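Local coordinates for McyG protein (Microcystis aeruginosa PCC 7806, PDB 4R0M) that probably activates phenylalanine-like starter acids as acyl-adenylates and loads them onto its own peptidyl carrier domain during microcystin synthesis, at residues Pro332-Ser346 against Val361-Arg373. Sequence-based numbering, arbitrary orientation.
Sequences PAFGMTESCSGITWS and VSLGKPIPGATIR. With FA5 (adenosine-5'-[phenylalaninyl-phosphate]), chain C.
With chi1 of T344 at 71°, OG1 sits between its own backbone N and carbonyl carbon and reaches L363 O at 2.7 Å, while chi1 of L363 at -53° sets CG beside the backbone N, and the isobutyl end meets F334 CB through CD1 and P332 CB through CD2. These residues belong to the adenylation domain, of the ANL superfamily, where 365-366 joins the edge of the large mixed sheet, antiparallel to 341-345. The T344 hydroxyl comes in above the carbonyl plane of L363, 43° out of it. W345 N donates to K365 O at 3.1 Å, and one water donates to W345 O and accepts from K365 N. Next along, I367 N donates to I343 O at 2.9 Å. I343 and T344 together face F334, a classic beta bulge. Past P366 a type II turn, I367 to A370, leads into strand 370-375, and A370 CB packs on I343 CG1. On the ligand side, L363 CD1 lies 3.5 Å from N6 of the phenylalanyl-adenylate, whose amino N donates to G335 O; T337 OG1 and N both hold OP2. At the indole, I367 CG2 lies in the ring plane, at the edge, 3.4 Å from W345 NE1.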
loop_
_atom_site.group_PDB
_atom_site.type_symbol
_atom_site.label_atom_id
_atom_site.label_comp_id
_atom_site.label_asym_id
_atom_site.label_seq_id
_atom_site.Cartn_x
_atom_site.Cartn_y
_atom_site.Cartn_z
ATOM N N PRO A 332 -4.597 -7.467 11.805
ATOM C CA PRO A 332 -3.729 -7.861 10.698
ATOM C C PRO A 332 -4.561 -8.421 9.546
ATOM O O PRO A 332 -5.506 -9.173 9.778
ATOM C CB PRO A 332 -2.836 -8.951 11.305
ATOM C CG PRO A 332 -3.478 -9.331 12.596
ATOM C CD PRO A 332 -4.205 -8.116 13.066
ATOM N N ALA A 333 -4.224 -8.042 8.319
ATOM C CA ALA A 333 -5.027 -8.421 7.162
ATOM C C ALA A 333 -4.166 -8.675 5.935
ATOM O O ALA A 333 -3.044 -8.183 5.844
ATOM C CB ALA A 333 -6.051 -7.337 6.866
ATOM N N PHE A 334 -4.698 -9.448 4.995
ATOM C CA PHE A 334 -4.060 -9.594 3.695
ATOM C C PHE A 334 -4.893 -8.942 2.600
ATOM O O PHE A 334 -6.122 -9.048 2.586
ATOM C CB PHE A 334 -3.795 -11.064 3.356
ATOM C CG PHE A 334 -3.171 -11.267 2.003
ATOM C CD1 PHE A 334 -1.808 -11.062 1.810
ATOM C CD2 PHE A 334 -3.949 -11.651 0.916
ATOM C CE1 PHE A 334 -1.234 -11.242 0.559
ATOM C CE2 PHE A 334 -3.382 -11.827 -0.337
ATOM C CZ PHE A 334 -2.023 -11.625 -0.514
ATOM N N GLY A 335 -4.205 -8.269 1.686
ATOM C CA GLY A 335 -4.831 -7.681 0.515
ATOM C C GLY A 335 -3.794 -7.325 -0.532
ATOM O O GLY A 335 -2.589 -7.395 -0.278
HETATM N N MSE A 336 -4.271 -6.957 -1.716
HETATM C CA MSE A 336 -3.400 -6.543 -2.815
HETATM C C MSE A 336 -4.198 -5.708 -3.771
HETATM O O MSE A 336 -5.427 -5.635 -3.667
HETATM C CB MSE A 336 -2.772 -7.750 -3.519
HETATM C CG MSE A 336 -3.772 -8.748 -4.095
HETATM SE SE MSE A 336 -2.920 -10.518 -4.255
HETATM C CE MSE A 336 -1.379 -10.031 -5.385
ATOM N N THR A 337 -3.503 -5.065 -4.705
ATOM C CA THR A 337 -4.144 -4.281 -5.758
ATOM C C THR A 337 -5.110 -5.148 -6.567
ATOM O O THR A 337 -6.196 -4.700 -6.941
ATOM C CB THR A 337 -3.090 -3.641 -6.688
ATOM O OG1 THR A 337 -2.163 -2.882 -5.899
ATOM C CG2 THR A 337 -3.740 -2.724 -7.707
ATOM N N GLU A 338 -4.712 -6.396 -6.801
ATOM C CA GLU A 338 -5.490 -7.346 -7.594
ATOM C C GLU A 338 -6.824 -7.751 -6.950
ATOM O O GLU A 338 -7.704 -8.291 -7.627
ATOM C CB GLU A 338 -4.647 -8.586 -7.916
ATOM C CG GLU A 338 -3.596 -8.368 -9.003
ATOM C CD GLU A 338 -2.280 -7.802 -8.486
ATOM O OE1 GLU A 338 -2.208 -7.374 -7.315
ATOM O OE2 GLU A 338 -1.303 -7.789 -9.264
ATOM N N SER A 339 -6.972 -7.482 -5.654
ATOM C CA SER A 339 -8.208 -7.800 -4.933
ATOM C C SER A 339 -8.841 -6.573 -4.268
ATOM O O SER A 339 -9.542 -6.704 -3.263
ATOM C CB SER A 339 -7.962 -8.906 -3.895
ATOM O OG SER A 339 -7.185 -8.432 -2.804
ATOM N N CYS A 340 -8.596 -5.391 -4.833
ATOM C CA CYS A 340 -9.139 -4.129 -4.310
ATOM C C CYS A 340 -8.817 -4.055 -2.809
ATOM O O CYS A 340 -9.718 -3.927 -1.970
ATOM C CB CYS A 340 -10.655 -4.052 -4.538
ATOM S SG CYS A 340 -11.208 -4.527 -6.193
ATOM N N SER A 341 -7.522 -4.122 -2.496
ATOM C CA SER A 341 -7.008 -4.152 -1.115
ATOM C C SER A 341 -7.510 -5.381 -0.337
ATOM O O SER A 341 -7.527 -6.488 -0.882
ATOM C CB SER A 341 -7.232 -2.822 -0.365
ATOM O OG SER A 341 -8.567 -2.679 0.086
ATOM N N GLY A 342 -7.914 -5.180 0.920
ATOM C CA GLY A 342 -8.239 -6.274 1.847
ATOM C C GLY A 342 -9.121 -7.390 1.323
ATOM O O GLY A 342 -10.178 -7.135 0.746
ATOM N N ILE A 343 -8.680 -8.631 1.524
ATOM C CA ILE A 343 -9.447 -9.818 1.129
ATOM C C ILE A 343 -9.638 -10.803 2.293
ATOM O O ILE A 343 -10.622 -11.549 2.320
ATOM C CB ILE A 343 -8.846 -10.522 -0.115
ATOM C CG1 ILE A 343 -9.833 -11.551 -0.685
ATOM C CG2 ILE A 343 -7.490 -11.146 0.201
ATOM C CD1 ILE A 343 -9.496 -12.051 -2.072
ATOM N N THR A 344 -8.697 -10.811 3.238
ATOM C CA THR A 344 -8.869 -11.538 4.497
ATOM C C THR A 344 -8.705 -10.568 5.665
ATOM O O THR A 344 -7.941 -9.608 5.575
ATOM C CB THR A 344 -7.882 -12.722 4.668
ATOM O OG1 THR A 344 -6.556 -12.228 4.901
ATOM C CG2 THR A 344 -7.884 -13.645 3.450
ATOM N N TRP A 345 -9.432 -10.819 6.751
ATOM C CA TRP A 345 -9.378 -9.961 7.932
ATOM C C TRP A 345 -9.281 -10.789 9.177
ATOM O O TRP A 345 -10.016 -11.765 9.339
ATOM C CB TRP A 345 -10.611 -9.063 8.012
ATOM C CG TRP A 345 -10.854 -8.228 6.775
ATOM C CD1 TRP A 345 -11.693 -8.522 5.705
ATOM C CD2 TRP A 345 -10.254 -6.927 6.441
ATOM N NE1 TRP A 345 -11.657 -7.524 4.766
ATOM C CE2 TRP A 345 -10.814 -6.541 5.142
ATOM C CE3 TRP A 345 -9.348 -6.076 7.063
ATOM C CZ2 TRP A 345 -10.466 -5.352 4.516
ATOM C CZ3 TRP A 345 -9.004 -4.881 6.422
ATOM C CH2 TRP A 345 -9.549 -4.532 5.178
ATOM N N SER A 346 -8.366 -10.409 10.066
ATOM C CA SER A 346 -8.236 -11.061 11.362
ATOM C C SER A 346 -9.433 -10.711 12.239
ATOM O O SER A 346 -10.019 -9.634 12.100
ATOM C CB SER A 346 -6.938 -10.628 12.048
ATOM O OG SER A 346 -6.800 -11.218 13.330
ATOM N N VAL A 361 1.903 -14.257 12.074
ATOM C CA VAL A 361 0.655 -13.688 12.478
ATOM C C VAL A 361 -0.478 -14.152 11.602
ATOM O O VAL A 361 -0.307 -14.312 10.427
ATOM C CB VAL A 361 0.748 -12.196 12.391
ATOM C CG1 VAL A 361 -0.530 -11.567 12.842
ATOM C CG2 VAL A 361 1.883 -11.727 13.249
ATOM N N SER A 362 -1.633 -14.406 12.187
ATOM C CA SER A 362 -2.799 -14.738 11.400
ATOM C C SER A 362 -3.347 -13.518 10.722
ATOM O O SER A 362 -3.516 -12.497 11.338
ATOM C CB SER A 362 -3.876 -15.338 12.276
ATOM O OG SER A 362 -5.047 -15.607 11.562
ATOM N N LEU A 363 -3.648 -13.664 9.448
ATOM C CA LEU A 363 -4.268 -12.606 8.656
ATOM C C LEU A 363 -5.758 -12.889 8.429
ATOM O O LEU A 363 -6.414 -12.248 7.604
ATOM C CB LEU A 363 -3.516 -12.404 7.334
ATOM C CG LEU A 363 -1.998 -12.176 7.406
ATOM C CD1 LEU A 363 -1.433 -11.944 6.017
ATOM C CD2 LEU A 363 -1.618 -11.022 8.324
ATOM N N GLY A 364 -6.278 -13.858 9.180
ATOM C CA GLY A 364 -7.710 -14.116 9.255
ATOM C C GLY A 364 -8.318 -14.870 8.091
ATOM O O GLY A 364 -7.613 -15.488 7.292
ATOM N N LYS A 365 -9.643 -14.803 8.008
ATOM C CA LYS A 365 -10.417 -15.530 7.009
ATOM C C LYS A 365 -10.872 -14.592 5.891
ATOM O O LYS A 365 -11.000 -13.389 6.114
ATOM C CB LYS A 365 -11.630 -16.199 7.671
ATOM C CG LYS A 365 -11.273 -17.220 8.741
ATOM C CD LYS A 365 -12.513 -17.897 9.300
ATOM C CE LYS A 365 -12.170 -18.793 10.481
ATOM N NZ LYS A 365 -13.368 -19.514 10.996
ATOM N N PRO A 366 -11.124 -15.139 4.686
ATOM C CA PRO A 366 -11.548 -14.318 3.556
ATOM C C PRO A 366 -12.968 -13.774 3.695
ATOM O O PRO A 366 -13.806 -14.379 4.371
ATOM C CB PRO A 366 -11.479 -15.288 2.377
ATOM C CG PRO A 366 -11.722 -16.621 2.988
ATOM C CD PRO A 366 -11.013 -16.561 4.310
ATOM N N ILE A 367 -13.217 -12.642 3.043
ATOM C CA ILE A 367 -14.533 -12.010 3.012
ATOM C C ILE A 367 -15.569 -12.907 2.329
ATOM O O ILE A 367 -15.200 -13.790 1.546
ATOM C CB ILE A 367 -14.494 -10.640 2.286
ATOM C CG1 ILE A 367 -13.844 -10.763 0.899
ATOM C CG2 ILE A 367 -13.770 -9.608 3.137
ATOM C CD1 ILE A 367 -14.119 -9.599 -0.030
ATOM N N PRO A 368 -16.866 -12.701 2.643
ATOM C CA PRO A 368 -17.933 -13.317 1.860
ATOM C C PRO A 368 -17.756 -13.045 0.364
ATOM O O PRO A 368 -17.476 -11.910 -0.032
ATOM C CB PRO A 368 -19.190 -12.624 2.386
ATOM C CG PRO A 368 -18.867 -12.313 3.806
ATOM C CD PRO A 368 -17.390 -12.028 3.850
ATOM N N GLY A 369 -17.901 -14.091 -0.447
ATOM C CA GLY A 369 -17.703 -13.997 -1.892
ATOM C C GLY A 369 -16.324 -14.450 -2.341
ATOM O O GLY A 369 -16.105 -14.706 -3.525
ATOM N N ALA A 370 -15.395 -14.557 -1.393
ATOM C CA ALA A 370 -14.007 -14.881 -1.705
ATOM C C ALA A 370 -13.598 -16.277 -1.237
ATOM O O ALA A 370 -14.058 -16.758 -0.199
ATOM C CB ALA A 370 -13.076 -13.831 -1.118
ATOM N N THR A 371 -12.725 -16.911 -2.016
ATOM C CA THR A 371 -12.136 -18.200 -1.656
ATOM C C THR A 371 -10.619 -18.143 -1.824
ATOM O O THR A 371 -10.118 -17.618 -2.821
ATOM C CB THR A 371 -12.711 -19.347 -2.516
ATOM O OG1 THR A 371 -14.134 -19.210 -2.613
ATOM C CG2 THR A 371 -12.375 -20.705 -1.905
ATOM N N ILE A 372 -9.897 -18.672 -0.840
ATOM C CA ILE A 372 -8.432 -18.741 -0.895
ATOM C C ILE A 372 -7.930 -20.175 -0.706
ATOM O O ILE A 372 -8.588 -20.991 -0.054
ATOM C CB ILE A 372 -7.754 -17.785 0.121
ATOM C CG1 ILE A 372 -8.085 -18.171 1.567
ATOM C CG2 ILE A 372 -8.145 -16.337 -0.156
ATOM C CD1 ILE A 372 -7.264 -17.431 2.604
ATOM N N ARG A 373 -6.767 -20.476 -1.286
ATOM C CA ARG A 373 -6.158 -21.803 -1.161
ATOM C C ARG A 373 -4.626 -21.771 -1.216
ATOM O O ARG A 373 -4.025 -20.827 -1.741
ATOM C CB ARG A 373 -6.718 -22.766 -2.218
ATOM C CG ARG A 373 -6.267 -22.491 -3.644
ATOM C CD ARG A 373 -6.857 -23.504 -4.608
ATOM N NE ARG A 373 -6.188 -23.480 -5.907
ATOM C CZ ARG A 373 -6.540 -24.226 -6.952
ATOM N NH1 ARG A 373 -7.568 -25.063 -6.867
ATOM N NH2 ARG A 373 -5.864 -24.132 -8.087
HETATM C C FA5 C . -0.759 -3.601 -1.128
HETATM O O FA5 C . 0.307 -3.374 -0.568
HETATM C CA FA5 C . -1.946 -4.075 -0.330
HETATM N N FA5 C . -1.448 -5.183 0.449
HETATM C CB FA5 C . -2.477 -2.996 0.626
HETATM C CG FA5 C . -3.592 -3.359 1.616
HETATM C CD1 FA5 C . -3.938 -4.667 1.957
HETATM C CD2 FA5 C . -4.301 -2.318 2.230
HETATM C CE1 FA5 C . -4.966 -4.923 2.874
HETATM C CE2 FA5 C . -5.325 -2.562 3.152
HETATM C CZ FA5 C . -5.661 -3.875 3.476
HETATM P P FA5 C . 0.313 -3.953 -3.603
HETATM O OP1 FA5 C . 1.334 -2.861 -3.788
HETATM O OP2 FA5 C . -0.377 -4.515 -4.820
HETATM O OP3 FA5 C . -0.831 -3.427 -2.578
HETATM O "O5'" FA5 C . 1.072 -5.156 -2.844
HETATM C "C5'" FA5 C . 0.443 -6.401 -2.552
HETATM C "C4'" FA5 C . 1.474 -7.313 -1.905
HETATM O "O4'" FA5 C . 1.894 -6.828 -0.624
HETATM C "C3'" FA5 C . 0.943 -8.705 -1.631
HETATM O "O3'" FA5 C . 0.985 -9.534 -2.791
HETATM C "C2'" FA5 C . 1.884 -9.191 -0.552
HETATM O "O2'" FA5 C . 3.094 -9.693 -1.129
HETATM C "C1'" FA5 C . 2.209 -7.934 0.228
HETATM N N9 FA5 C . 1.372 -7.905 1.455
HETATM C C8 FA5 C . 0.262 -7.165 1.631
HETATM N N7 FA5 C . -0.275 -7.355 2.861
HETATM C C5 FA5 C . 0.499 -8.250 3.501
HETATM C C6 FA5 C . 0.507 -8.903 4.834
HETATM N N6 FA5 C . -0.448 -8.633 5.754
HETATM N N1 FA5 C . 1.500 -9.784 5.105
HETATM C C2 FA5 C . 2.459 -10.070 4.199
HETATM N N3 FA5 C . 2.517 -9.512 2.975
HETATM C C4 FA5 C . 1.582 -8.612 2.570
HETATM O O HOH W 1 -11.092 -13.823 10.702
#